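Local coordinates for protein UDP-4-amino-4,6-dideoxy-N-acetyl-beta-L-altrosamine transaminase (Helicobacter pylori, PDB 2FNU) that catalyses the pyridoxal-phosphate-dependent transfer of an amino group between glutamate and a UDP-linked 4-keto sugar, the second step of pseudaminic acid biosynthesis for flagellin modification, at residues T57-F67 / A86-Y96. Residues are numbered along the deposited sequence; the frame is centred on the assembly and turned at random.
With PMP (4'-deoxy-4'-aminopyridoxal-5'-phosphate), chain E.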
loop_
_atom_site.group_PDB
_atom_site.type_symbol
_atom_site.label_atom_id
_atom_site.label_comp_id
_atom_site.label_asym_id
_atom_site.label_seq_id
_atom_site.Cartn_x
_atom_site.Cartn_y
_atom_site.Cartn_z
ATOM N N THR B 57 -1.566 -7.868 2.646
ATOM C CA THR B 57 -3.007 -7.627 2.501
ATOM C C THR B 57 -3.307 -7.101 1.086
ATOM O O THR B 57 -4.289 -7.516 0.459
ATOM C CB THR B 57 -3.505 -6.668 3.581
ATOM O OG1 THR B 57 -3.165 -7.216 4.848
ATOM C CG2 THR B 57 -5.011 -6.524 3.531
ATOM N N SER B 58 -2.434 -6.239 0.563
ATOM C CA SER B 58 -2.550 -5.785 -0.831
ATOM C C SER B 58 -2.371 -6.935 -1.814
ATOM O O SER B 58 -3.090 -7.026 -2.829
ATOM C CB SER B 58 -1.558 -4.662 -1.139
ATOM O OG SER B 58 -1.876 -3.496 -0.401
ATOM N N ALA B 59 -1.388 -7.795 -1.523
ATOM C CA ALA B 59 -1.160 -9.002 -2.307
ATOM C C ALA B 59 -2.403 -9.902 -2.318
ATOM O O ALA B 59 -2.815 -10.395 -3.386
ATOM C CB ALA B 59 0.042 -9.743 -1.767
ATOM N N LEU B 60 -3.020 -10.095 -1.146
ATOM C CA LEU B 60 -4.206 -10.951 -1.059
ATOM C C LEU B 60 -5.351 -10.372 -1.888
ATOM O O LEU B 60 -6.018 -11.106 -2.631
ATOM C CB LEU B 60 -4.657 -11.126 0.408
ATOM C CG LEU B 60 -3.843 -12.081 1.275
ATOM C CD1 LEU B 60 -4.157 -11.873 2.752
ATOM C CD2 LEU B 60 -4.100 -13.524 0.892
ATOM N N LEU B 61 -5.589 -9.061 -1.770
ATOM C CA LEU B 61 -6.669 -8.451 -2.543
ATOM C C LEU B 61 -6.389 -8.638 -4.035
ATOM O O LEU B 61 -7.278 -8.988 -4.817
ATOM C CB LEU B 61 -6.776 -6.955 -2.264
ATOM C CG LEU B 61 -7.806 -6.211 -3.129
ATOM C CD1 LEU B 61 -9.223 -6.665 -2.750
ATOM C CD2 LEU B 61 -7.669 -4.698 -2.966
ATOM N N THR B 62 -5.149 -8.390 -4.434
ATOM C CA THR B 62 -4.785 -8.512 -5.851
ATOM C C THR B 62 -4.994 -9.941 -6.361
ATOM O O THR B 62 -5.518 -10.146 -7.458
ATOM C CB THR B 62 -3.330 -8.068 -6.052
ATOM O OG1 THR B 62 -3.231 -6.698 -5.643
ATOM C CG2 THR B 62 -2.905 -8.183 -7.527
ATOM N N LEU B 63 -4.595 -10.917 -5.558
ATOM C CA LEU B 63 -4.820 -12.320 -5.911
ATOM C C LEU B 63 -6.323 -12.641 -5.985
ATOM O O LEU B 63 -6.789 -13.238 -6.978
ATOM C CB LEU B 63 -4.120 -13.250 -4.906
ATOM C CG LEU B 63 -4.409 -14.744 -5.133
ATOM C CD1 LEU B 63 -4.035 -15.209 -6.552
ATOM C CD2 LEU B 63 -3.603 -15.519 -4.069
ATOM N N TYR B 64 -7.078 -12.275 -4.951
ATOM C CA TYR B 64 -8.490 -12.645 -4.914
ATOM C C TYR B 64 -9.277 -12.006 -6.052
ATOM O O TYR B 64 -10.231 -12.609 -6.559
ATOM C CB TYR B 64 -9.112 -12.202 -3.590
ATOM C CG TYR B 64 -8.635 -12.934 -2.333
ATOM C CD1 TYR B 64 -8.871 -12.384 -1.082
ATOM C CD2 TYR B 64 -7.977 -14.181 -2.400
ATOM C CE1 TYR B 64 -8.504 -13.038 0.092
ATOM C CE2 TYR B 64 -7.584 -14.847 -1.240
ATOM C CZ TYR B 64 -7.864 -14.262 0.019
ATOM O OH TYR B 64 -7.506 -14.891 1.194
ATOM N N ARG B 65 -8.895 -10.789 -6.438
ATOM C CA ARG B 65 -9.613 -10.066 -7.485
ATOM C C ARG B 65 -9.286 -10.615 -8.861
ATOM O O ARG B 65 -10.090 -10.479 -9.797
ATOM C CB ARG B 65 -9.270 -8.563 -7.449
ATOM C CG ARG B 65 -9.966 -7.793 -6.311
ATOM C CD ARG B 65 -11.470 -7.534 -6.587
ATOM N NE ARG B 65 -11.659 -6.745 -7.812
ATOM C CZ ARG B 65 -11.508 -5.419 -7.885
ATOM N NH1 ARG B 65 -11.211 -4.697 -6.802
ATOM N NH2 ARG B 65 -11.653 -4.816 -9.062
ATOM N N ASN B 66 -8.110 -11.227 -9.000
ATOM C CA ASN B 66 -7.603 -11.550 -10.338
ATOM C C ASN B 66 -7.519 -13.032 -10.697
ATOM O O ASN B 66 -7.385 -13.363 -11.885
ATOM C CB ASN B 66 -6.247 -10.872 -10.584
ATOM C CG ASN B 66 -6.376 -9.364 -10.704
ATOM O OD1 ASN B 66 -6.126 -8.618 -9.743
ATOM N ND2 ASN B 66 -6.785 -8.905 -11.868
ATOM N N PHE B 67 -7.595 -13.926 -9.708
ATOM C CA PHE B 67 -7.451 -15.359 -10.035
ATOM C C PHE B 67 -8.565 -15.830 -10.963
ATOM O O PHE B 67 -8.386 -16.779 -11.727
ATOM C CB PHE B 67 -7.331 -16.226 -8.765
ATOM C CG PHE B 67 -8.645 -16.545 -8.106
ATOM C CD1 PHE B 67 -9.229 -17.814 -8.255
ATOM C CD2 PHE B 67 -9.283 -15.598 -7.298
ATOM C CE1 PHE B 67 -10.449 -18.106 -7.647
ATOM C CE2 PHE B 67 -10.491 -15.882 -6.679
ATOM C CZ PHE B 67 -11.078 -17.155 -6.852
ATOM N N ALA B 86 -7.141 -10.322 7.891
ATOM C CA ALA B 86 -6.930 -9.924 6.492
ATOM C C ALA B 86 -7.262 -11.029 5.498
ATOM O O ALA B 86 -7.719 -10.744 4.396
ATOM C CB ALA B 86 -5.483 -9.460 6.274
ATOM N N THR B 87 -6.997 -12.290 5.864
ATOM C CA THR B 87 -7.222 -13.395 4.932
ATOM C C THR B 87 -8.676 -13.416 4.482
ATOM O O THR B 87 -8.981 -13.673 3.307
ATOM C CB THR B 87 -6.865 -14.727 5.602
ATOM O OG1 THR B 87 -5.538 -14.652 6.149
ATOM C CG2 THR B 87 -6.900 -15.872 4.576
ATOM N N ALA B 88 -9.573 -13.115 5.422
ATOM C CA ALA B 88 -11.010 -13.099 5.136
ATOM C C ALA B 88 -11.521 -11.716 4.723
ATOM O O ALA B 88 -12.407 -11.636 3.867
ATOM C CB ALA B 88 -11.810 -13.624 6.326
ATOM N N ASN B 89 -10.989 -10.636 5.311
ATOM C CA ASN B 89 -11.451 -9.296 4.912
ATOM C C ASN B 89 -11.273 -9.101 3.413
ATOM O O ASN B 89 -12.101 -8.462 2.758
ATOM C CB ASN B 89 -10.663 -8.170 5.602
ATOM C CG ASN B 89 -11.130 -7.855 7.033
ATOM O OD1 ASN B 89 -10.478 -7.048 7.735
ATOM N ND2 ASN B 89 -12.219 -8.449 7.468
ATOM N N MET B 90 -10.180 -9.621 2.853
ATOM C CA MET B 90 -9.947 -9.393 1.416
ATOM C C MET B 90 -10.855 -10.250 0.550
ATOM O O MET B 90 -11.114 -9.886 -0.593
ATOM C CB MET B 90 -8.470 -9.556 1.046
ATOM C CG MET B 90 -7.551 -8.518 1.695
ATOM S SD MET B 90 -8.033 -6.806 1.272
ATOM C CE MET B 90 -8.985 -6.345 2.735
ATOM N N LEU B 91 -11.391 -11.333 1.116
ATOM C CA LEU B 91 -12.459 -12.078 0.441
ATOM C C LEU B 91 -13.703 -11.217 0.321
ATOM O O LEU B 91 -14.301 -11.105 -0.761
ATOM C CB LEU B 91 -12.755 -13.400 1.171
ATOM C CG LEU B 91 -11.646 -14.460 1.103
ATOM C CD1 LEU B 91 -11.945 -15.649 2.030
ATOM C CD2 LEU B 91 -11.399 -14.982 -0.335
ATOM N N LEU B 92 -14.101 -10.618 1.435
ATOM C CA LEU B 92 -15.288 -9.745 1.431
ATOM C C LEU B 92 -15.109 -8.619 0.421
ATOM O O LEU B 92 -16.033 -8.311 -0.326
ATOM C CB LEU B 92 -15.551 -9.154 2.821
ATOM C CG LEU B 92 -15.942 -10.152 3.922
ATOM C CD1 LEU B 92 -16.213 -9.413 5.224
ATOM C CD2 LEU B 92 -17.154 -11.010 3.526
ATOM N N GLU B 93 -13.913 -8.023 0.384
ATOM C CA GLU B 93 -13.678 -6.918 -0.539
ATOM C C GLU B 93 -13.677 -7.353 -1.999
ATOM O O GLU B 93 -13.788 -6.514 -2.900
ATOM C CB GLU B 93 -12.370 -6.193 -0.200
ATOM C CG GLU B 93 -12.499 -5.301 1.027
ATOM C CD GLU B 93 -13.203 -3.985 0.677
ATOM O OE1 GLU B 93 -14.447 -3.877 0.856
ATOM O OE2 GLU B 93 -12.508 -3.074 0.170
ATOM N N SER B 94 -13.531 -8.655 -2.235
ATOM C CA SER B 94 -13.505 -9.186 -3.583
ATOM C C SER B 94 -14.851 -9.804 -3.965
ATOM O O SER B 94 -14.986 -10.359 -5.052
ATOM C CB SER B 94 -12.366 -10.200 -3.717
ATOM O OG SER B 94 -11.133 -9.546 -3.435
ATOM N N GLY B 95 -15.834 -9.713 -3.063
ATOM C CA GLY B 95 -17.199 -10.163 -3.370
ATOM C C GLY B 95 -17.533 -11.535 -2.824
ATOM O O GLY B 95 -18.678 -11.995 -2.962
ATOM N N TYR B 96 -16.555 -12.188 -2.203
ATOM C CA TYR B 96 -16.730 -13.577 -1.763
ATOM C C TYR B 96 -17.249 -13.729 -0.345
ATOM O O TYR B 96 -16.940 -12.924 0.540
ATOM C CB TYR B 96 -15.396 -14.346 -1.905
ATOM C CG TYR B 96 -15.009 -14.530 -3.356
ATOM C CD1 TYR B 96 -14.063 -13.704 -3.962
ATOM C CD2 TYR B 96 -15.636 -15.511 -4.154
ATOM C CE1 TYR B 96 -13.734 -13.856 -5.316
ATOM C CE2 TYR B 96 -15.299 -15.670 -5.504
ATOM C CZ TYR B 96 -14.360 -14.845 -6.083
ATOM O OH TYR B 96 -14.055 -15.000 -7.417
HETATM N N1 PMP E . -2.238 -13.254 6.506
HETATM C C2 PMP E . -1.674 -13.699 7.674
HETATM C C2A PMP E . -1.760 -15.171 8.004
HETATM C C3 PMP E . -1.028 -12.783 8.516
HETATM O O3 PMP E . -0.430 -13.209 9.667
HETATM C C4 PMP E . -0.977 -11.410 8.180
HETATM C C4A PMP E . -0.364 -10.386 9.110
HETATM N N4A PMP E . -0.543 -10.726 10.505
HETATM C C5 PMP E . -1.507 -10.998 6.952
HETATM C C6 PMP E . -2.078 -11.951 6.111
HETATM C C5A PMP E . -1.453 -9.549 6.502
HETATM O O4P PMP E . -0.122 -9.296 6.091
HETATM P P PMP E . 0.428 -7.778 6.052
HETATM O O1P PMP E . 0.668 -7.386 7.491
HETATM O O2P PMP E . 1.729 -7.863 5.311
HETATM O O3P PMP E . -0.571 -6.904 5.343
HETATM O O HOH W 1 -12.421 -13.007 -8.271
HETATM O O HOH W 2 -12.142 -4.734 -4.070
#
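With CG set anti to its carbonyl carbon (chi1 -68°), the Tyr-64 ring reaches across to helix 86-93; Met-90, its CG placed likewise, bends at its next two bonds and sits as a knob among Thr-57, Leu-60, Leu-61 and Tyr-64. The phenol OH of Tyr-64 donates to Thr-87 O at 2.9 Å, in the carbonyl plane and on a lone pair (C=O...O angle 132°). Leu-91 CD2 lies 3.5 Å from the Tyr-64 ring centroid, a CH-pi contact over one face, and Leu-60 C lies toward the rim of the opposite face, which, with the OH bond, probably restricts ring rotation. Ser-94 OG, bonded back to Met-90 O, abuts Tyr-64 CB at 3.3 Å, and a water links Tyr-96 OH to Tyr-64 O. Thr-57 N and OG1 both donate to the phosphate O3P of PMP from the first turn of helix 56-66, where Ala-56 N also binds the cofactor. Arg-65 and Glu-93 form reciprocal salt bridges with the second subunit's Glu-93 and Arg-65; its His-227 also bonds Glu-93. In this fold type I PLP-binding domain, the axes of 57-66 and 86-93 approach to 9.0 Å, crossing at -41° beside the central mixed sheet, where Tyr-64 touches strands 122-128 and 150-154.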